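Local coordinates for phosphoribosylformylglycinamidine synthase 2 (Thermus thermophilus, PDB 3VIU), which belongs to the PurM-like (AIR synthase-related) superfamily, built from two tandem N- and C-terminal domain pairs in one chain and binding adenosine-5'-diphosphate and magnesium, at residues A[157-169]-A[445-457]. Residues are numbered along the deposited sequence; the frame is centred on the assembly and turned at random.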
loop_
_atom_site.group_PDB
_atom_site.type_symbol
_atom_site.label_atom_id
_atom_site.label_comp_id
_atom_site.label_asym_id
_atom_site.label_seq_id
_atom_site.Cartn_x
_atom_site.Cartn_y
_atom_site.Cartn_z
ATOM N N VAL A 157 -11.717 1.964 -0.487
ATOM C CA VAL A 157 -12.276 1.070 -1.498
ATOM C C VAL A 157 -11.828 -0.387 -1.486
ATOM O O VAL A 157 -12.323 -1.201 -2.270
ATOM C CB VAL A 157 -11.998 1.624 -2.900
ATOM C CG1 VAL A 157 -12.625 3.004 -3.039
ATOM C CG2 VAL A 157 -10.494 1.680 -3.140
ATOM N N GLY A 158 -10.891 -0.720 -0.612
ATOM C CA GLY A 158 -10.419 -2.087 -0.565
ATOM C C GLY A 158 -9.119 -2.179 0.196
ATOM O O GLY A 158 -8.728 -1.233 0.888
ATOM N N GLY A 159 -8.444 -3.314 0.069
ATOM C CA GLY A 159 -7.193 -3.493 0.772
ATOM C C GLY A 159 -6.849 -4.955 0.926
ATOM O O GLY A 159 -7.311 -5.786 0.149
ATOM N N ASP A 160 -6.064 -5.274 1.949
ATOM C CA ASP A 160 -5.620 -6.642 2.183
ATOM C C ASP A 160 -5.491 -6.927 3.675
ATOM O O ASP A 160 -4.739 -6.259 4.375
ATOM C CB ASP A 160 -4.276 -6.836 1.478
ATOM C CG ASP A 160 -3.737 -8.233 1.612
ATOM O OD1 ASP A 160 -4.483 -9.199 1.364
ATOM O OD2 ASP A 160 -2.547 -8.361 1.951
ATOM N N LEU A 161 -6.235 -7.923 4.149
ATOM C CA LEU A 161 -6.231 -8.318 5.559
ATOM C C LEU A 161 -5.794 -9.769 5.714
ATOM O O LEU A 161 -6.305 -10.653 5.028
ATOM C CB LEU A 161 -7.631 -8.145 6.156
ATOM C CG LEU A 161 -7.877 -8.779 7.533
ATOM C CD1 LEU A 161 -7.011 -8.112 8.612
ATOM C CD2 LEU A 161 -9.356 -8.659 7.868
ATOM N N TYR A 162 -4.845 -10.012 6.611
ATOM C CA TYR A 162 -4.359 -11.363 6.839
ATOM C C TYR A 162 -3.967 -11.589 8.293
ATOM O O TYR A 162 -3.365 -10.718 8.931
ATOM C CB TYR A 162 -3.171 -11.668 5.928
ATOM C CG TYR A 162 -2.963 -13.154 5.756
ATOM C CD1 TYR A 162 -2.208 -13.888 6.671
ATOM C CD2 TYR A 162 -3.624 -13.846 4.743
ATOM C CE1 TYR A 162 -2.128 -15.278 6.589
ATOM C CE2 TYR A 162 -3.555 -15.231 4.651
ATOM C CZ TYR A 162 -2.811 -15.944 5.579
ATOM O OH TYR A 162 -2.803 -17.321 5.524
ATOM N N PHE A 163 -4.327 -12.753 8.825
ATOM C CA PHE A 163 -4.000 -13.076 10.205
ATOM C C PHE A 163 -2.874 -14.103 10.201
ATOM O O PHE A 163 -2.941 -15.101 9.477
ATOM C CB PHE A 163 -5.226 -13.625 10.938
ATOM C CG PHE A 163 -6.381 -12.664 10.997
ATOM C CD1 PHE A 163 -7.302 -12.598 9.956
ATOM C CD2 PHE A 163 -6.557 -11.832 12.100
ATOM C CE1 PHE A 163 -8.388 -11.718 10.015
ATOM C CE2 PHE A 163 -7.636 -10.946 12.173
ATOM C CZ PHE A 163 -8.557 -10.889 11.129
ATOM N N HIS A 164 -1.842 -13.863 11.009
ATOM C CA HIS A 164 -0.703 -14.768 11.032
ATOM C C HIS A 164 0.116 -14.712 12.324
ATOM O O HIS A 164 0.268 -13.663 12.956
ATOM C CB HIS A 164 0.187 -14.466 9.811
ATOM C CG HIS A 164 1.275 -15.467 9.570
ATOM N ND1 HIS A 164 2.434 -15.510 10.319
ATOM C CD2 HIS A 164 1.399 -16.439 8.634
ATOM C CE1 HIS A 164 3.224 -16.461 9.852
ATOM N NE2 HIS A 164 2.620 -17.039 8.828
ATOM N N GLU A 165 0.640 -15.877 12.684
ATOM C CA GLU A 165 1.459 -16.100 13.868
ATOM C C GLU A 165 2.628 -15.128 13.986
ATOM O O GLU A 165 2.915 -14.625 15.073
ATOM C CB GLU A 165 1.957 -17.560 13.837
ATOM C CG GLU A 165 3.223 -17.883 14.619
ATOM C CD GLU A 165 4.506 -17.566 13.864
ATOM O OE1 GLU A 165 4.641 -17.982 12.693
ATOM O OE2 GLU A 165 5.395 -16.910 14.456
ATOM N N GLY A 166 3.291 -14.858 12.867
ATOM C CA GLY A 166 4.436 -13.965 12.886
ATOM C C GLY A 166 4.156 -12.501 13.192
ATOM O O GLY A 166 5.087 -11.708 13.347
ATOM N N TYR A 167 2.885 -12.134 13.294
ATOM C CA TYR A 167 2.525 -10.751 13.554
ATOM C C TYR A 167 1.978 -10.542 14.957
ATOM O O TYR A 167 1.562 -9.435 15.303
ATOM C CB TYR A 167 1.482 -10.279 12.532
ATOM C CG TYR A 167 1.944 -10.294 11.085
ATOM C CD1 TYR A 167 2.941 -9.428 10.633
ATOM C CD2 TYR A 167 1.346 -11.150 10.157
ATOM C CE1 TYR A 167 3.326 -9.412 9.284
ATOM C CE2 TYR A 167 1.723 -11.143 8.812
ATOM C CZ TYR A 167 2.708 -10.275 8.378
ATOM O OH TYR A 167 3.050 -10.270 7.045
ATOM N N ARG A 168 1.972 -11.601 15.758
ATOM C CA ARG A 168 1.464 -11.515 17.126
ATOM C C ARG A 168 2.065 -10.321 17.884
ATOM O O ARG A 168 1.327 -9.507 18.431
ATOM C CB ARG A 168 1.762 -12.811 17.890
ATOM C CG ARG A 168 1.041 -12.940 19.232
ATOM C CD ARG A 168 1.681 -14.012 20.117
ATOM N NE ARG A 168 2.011 -15.225 19.367
ATOM C CZ ARG A 168 1.108 -16.045 18.841
ATOM N NH1 ARG A 168 1.488 -17.120 18.169
ATOM N NH2 ARG A 168 -0.179 -15.789 18.998
ATOM N N GLU A 169 3.392 -10.214 17.903
ATOM C CA GLU A 169 4.069 -9.119 18.608
ATOM C C GLU A 169 4.124 -7.795 17.875
ATOM O O GLU A 169 4.052 -6.734 18.492
ATOM C CB GLU A 169 5.500 -9.515 18.979
ATOM C CG GLU A 169 5.591 -10.244 20.287
ATOM C CD GLU A 169 4.664 -11.426 20.327
ATOM O OE1 GLU A 169 4.786 -12.304 19.446
ATOM O OE2 GLU A 169 3.809 -11.475 21.235
ATOM N N ALA A 445 -7.002 -0.216 -8.825
ATOM C CA ALA A 445 -5.995 -0.302 -7.778
ATOM C C ALA A 445 -6.139 -1.539 -6.902
ATOM O O ALA A 445 -7.244 -2.010 -6.631
ATOM C CB ALA A 445 -6.058 0.947 -6.907
ATOM N N LYS A 446 -5.005 -2.048 -6.444
ATOM C CA LYS A 446 -4.999 -3.210 -5.582
ATOM C C LYS A 446 -3.673 -3.272 -4.826
ATOM O O LYS A 446 -2.652 -2.782 -5.304
ATOM C CB LYS A 446 -5.188 -4.474 -6.422
ATOM C CG LYS A 446 -6.039 -5.561 -5.765
ATOM C CD LYS A 446 -5.319 -6.240 -4.636
ATOM C CE LYS A 446 -6.187 -7.319 -4.014
ATOM N NZ LYS A 446 -7.430 -6.736 -3.447
ATOM N N VAL A 447 -3.699 -3.852 -3.633
ATOM C CA VAL A 447 -2.494 -4.006 -2.829
ATOM C C VAL A 447 -2.442 -5.472 -2.411
ATOM O O VAL A 447 -3.454 -6.023 -1.985
ATOM C CB VAL A 447 -2.532 -3.093 -1.582
ATOM C CG1 VAL A 447 -3.826 -3.290 -0.821
ATOM C CG2 VAL A 447 -1.358 -3.400 -0.684
ATOM N N ASP A 448 -1.283 -6.113 -2.550
ATOM C CA ASP A 448 -1.158 -7.529 -2.180
ATOM C C ASP A 448 0.180 -7.917 -1.574
ATOM O O ASP A 448 1.170 -7.204 -1.690
ATOM C CB ASP A 448 -1.321 -8.450 -3.401
ATOM C CG ASP A 448 -2.730 -8.507 -3.938
ATOM O OD1 ASP A 448 -2.939 -7.963 -5.044
ATOM O OD2 ASP A 448 -3.618 -9.108 -3.275
ATOM N N GLN A 449 0.170 -9.090 -0.949
ATOM C CA GLN A 449 1.329 -9.760 -0.369
ATOM C C GLN A 449 0.811 -10.940 0.437
ATOM O O GLN A 449 -0.221 -10.855 1.115
ATOM C CB GLN A 449 2.222 -8.835 0.476
ATOM C CG GLN A 449 1.911 -8.720 1.942
ATOM C CD GLN A 449 2.364 -9.909 2.777
ATOM O OE1 GLN A 449 3.521 -10.345 2.720
ATOM N NE2 GLN A 449 1.449 -10.421 3.583
ATOM N N ASN A 450 1.523 -12.054 0.299
ATOM C CA ASN A 450 1.202 -13.302 0.960
ATOM C C ASN A 450 2.305 -13.594 1.985
ATOM O O ASN A 450 3.429 -13.917 1.624
ATOM C CB ASN A 450 1.119 -14.400 -0.108
ATOM C CG ASN A 450 0.757 -15.762 0.464
ATOM O OD1 ASN A 450 -0.018 -16.506 -0.145
ATOM N ND2 ASN A 450 1.324 -16.105 1.622
ATOM N N PRO A 451 1.989 -13.487 3.283
ATOM C CA PRO A 451 2.975 -13.738 4.343
ATOM C C PRO A 451 3.561 -15.142 4.417
ATOM O O PRO A 451 4.716 -15.305 4.812
ATOM C CB PRO A 451 2.223 -13.353 5.614
ATOM C CG PRO A 451 0.817 -13.653 5.272
ATOM C CD PRO A 451 0.683 -13.130 3.862
ATOM N N ARG A 452 2.779 -16.153 4.044
ATOM C CA ARG A 452 3.266 -17.533 4.081
ATOM C C ARG A 452 4.387 -17.716 3.062
ATOM O O ARG A 452 5.449 -18.235 3.389
ATOM C CB ARG A 452 2.115 -18.506 3.810
ATOM C CG ARG A 452 0.980 -18.379 4.819
ATOM C CD ARG A 452 -0.064 -19.469 4.654
ATOM N NE ARG A 452 -1.112 -19.392 5.675
ATOM C CZ ARG A 452 -0.901 -19.497 6.985
ATOM N NH1 ARG A 452 0.325 -19.678 7.452
ATOM N NH2 ARG A 452 -1.918 -19.443 7.831
ATOM N N TYR A 453 4.154 -17.269 1.833
ATOM C CA TYR A 453 5.166 -17.351 0.778
ATOM C C TYR A 453 6.395 -16.544 1.212
ATOM O O TYR A 453 7.537 -17.004 1.117
ATOM C CB TYR A 453 4.652 -16.722 -0.521
ATOM C CG TYR A 453 3.448 -17.372 -1.164
ATOM C CD1 TYR A 453 2.923 -16.861 -2.353
ATOM C CD2 TYR A 453 2.865 -18.519 -0.627
ATOM C CE1 TYR A 453 1.854 -17.470 -2.996
ATOM C CE2 TYR A 453 1.800 -19.137 -1.263
ATOM C CZ TYR A 453 1.299 -18.609 -2.446
ATOM O OH TYR A 453 0.251 -19.222 -3.085
ATOM N N SER A 454 6.134 -15.331 1.688
ATOM C CA SER A 454 7.178 -14.405 2.097
ATOM C C SER A 454 8.057 -14.881 3.263
ATOM O O SER A 454 9.273 -14.693 3.245
ATOM C CB SER A 454 6.537 -13.043 2.401
ATOM O OG SER A 454 5.815 -12.540 1.270
ATOM N N ARG A 455 7.453 -15.508 4.268
ATOM C CA ARG A 455 8.214 -16.008 5.404
ATOM C C ARG A 455 9.161 -17.126 4.962
ATOM O O ARG A 455 10.323 -17.152 5.354
ATOM C CB ARG A 455 7.249 -16.503 6.497
ATOM C CG ARG A 455 7.801 -17.553 7.476
ATOM C CD ARG A 455 9.052 -17.108 8.217
ATOM N NE ARG A 455 8.821 -16.011 9.154
ATOM C CZ ARG A 455 8.015 -16.080 10.210
ATOM N NH1 ARG A 455 7.878 -15.030 11.009
ATOM N NH2 ARG A 455 7.335 -17.189 10.462
ATOM N N LEU A 456 8.668 -18.029 4.125
ATOM C CA LEU A 456 9.457 -19.158 3.640
ATOM C C LEU A 456 10.428 -18.851 2.494
ATOM O O LEU A 456 11.417 -19.561 2.298
ATOM C CB LEU A 456 8.515 -20.284 3.218
ATOM C CG LEU A 456 7.706 -20.868 4.376
ATOM C CD1 LEU A 456 6.556 -21.697 3.836
ATOM C CD2 LEU A 456 8.622 -21.707 5.260
ATOM N N HIS A 457 10.144 -17.802 1.732
ATOM C CA HIS A 457 11.005 -17.437 0.611
ATOM C C HIS A 457 10.761 -15.963 0.308
ATOM O O HIS A 457 10.112 -15.615 -0.674
ATOM C CB HIS A 457 10.662 -18.298 -0.621
ATOM C CG HIS A 457 11.727 -18.307 -1.676
ATOM N ND1 HIS A 457 12.381 -17.166 -2.087
ATOM C CD2 HIS A 457 12.241 -19.318 -2.414
ATOM C CE1 HIS A 457 13.252 -17.474 -3.030
ATOM N NE2 HIS A 457 13.185 -18.774 -3.247
HETATM O O HOH W 1 -3.298 -10.241 -0.920
HETATM O O HOH W 2 -2.880 -18.106 10.668
#
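Tyr-162 and His-164 both carry CG opposite the backbone N (chi1 of Tyr-162 -159°), which sends the rings of Tyr-162, in strand 157-163, and His-164, just past its end, toward helix 451-456. The contact joins the two PurM-like N-terminal domains of the chain: strands 157-163 and 445-448, from different sheets, run nearly parallel, their axes 9° apart. Pro-451, in the first turn of the helix, wedges between two tyrosines. Its CD makes a CH-pi contact over one face of the Tyr-162 ring, 4.2 Å from the centroid, and its CG lies 3.3 Å from Tyr-162 CD1; its CB meets the edge of the Tyr-167 ring, whose hydroxyl is hydrogen-bonded to Thr-538. Arg-452 stretches out from CG to NE across the end of Tyr-162, its guanidinium nearly perpendicular to the ring (82°). NE gives Tyr-162 OH a weak, strongly bent hydrogen bond, and the hydroxyl has a second partner in Glu-578. Glu-587 ties the neighbouring groups together, accepting from His-164 NE2 and pairing with Arg-452 NH1. On its other side the imidazole is fixed by Gly-166 N, which donates to His-164 ND1 at 2.8 Å. Farther along, Glu-165 OE1 forms a long salt bridge at the edge of the Arg-455 guanidinium. Where the strands run side by side, Val-447 CG1 packs 3.7 Å from Gly-159 CA. Asp-160, salt-bridged to Arg-125, and Asp-448, hydrogen-bonded to Asn-472 of the magnesium site, share a water that donates to Asp-448 OD2 at 2.6 Å and more weakly to Asp-160 OD1.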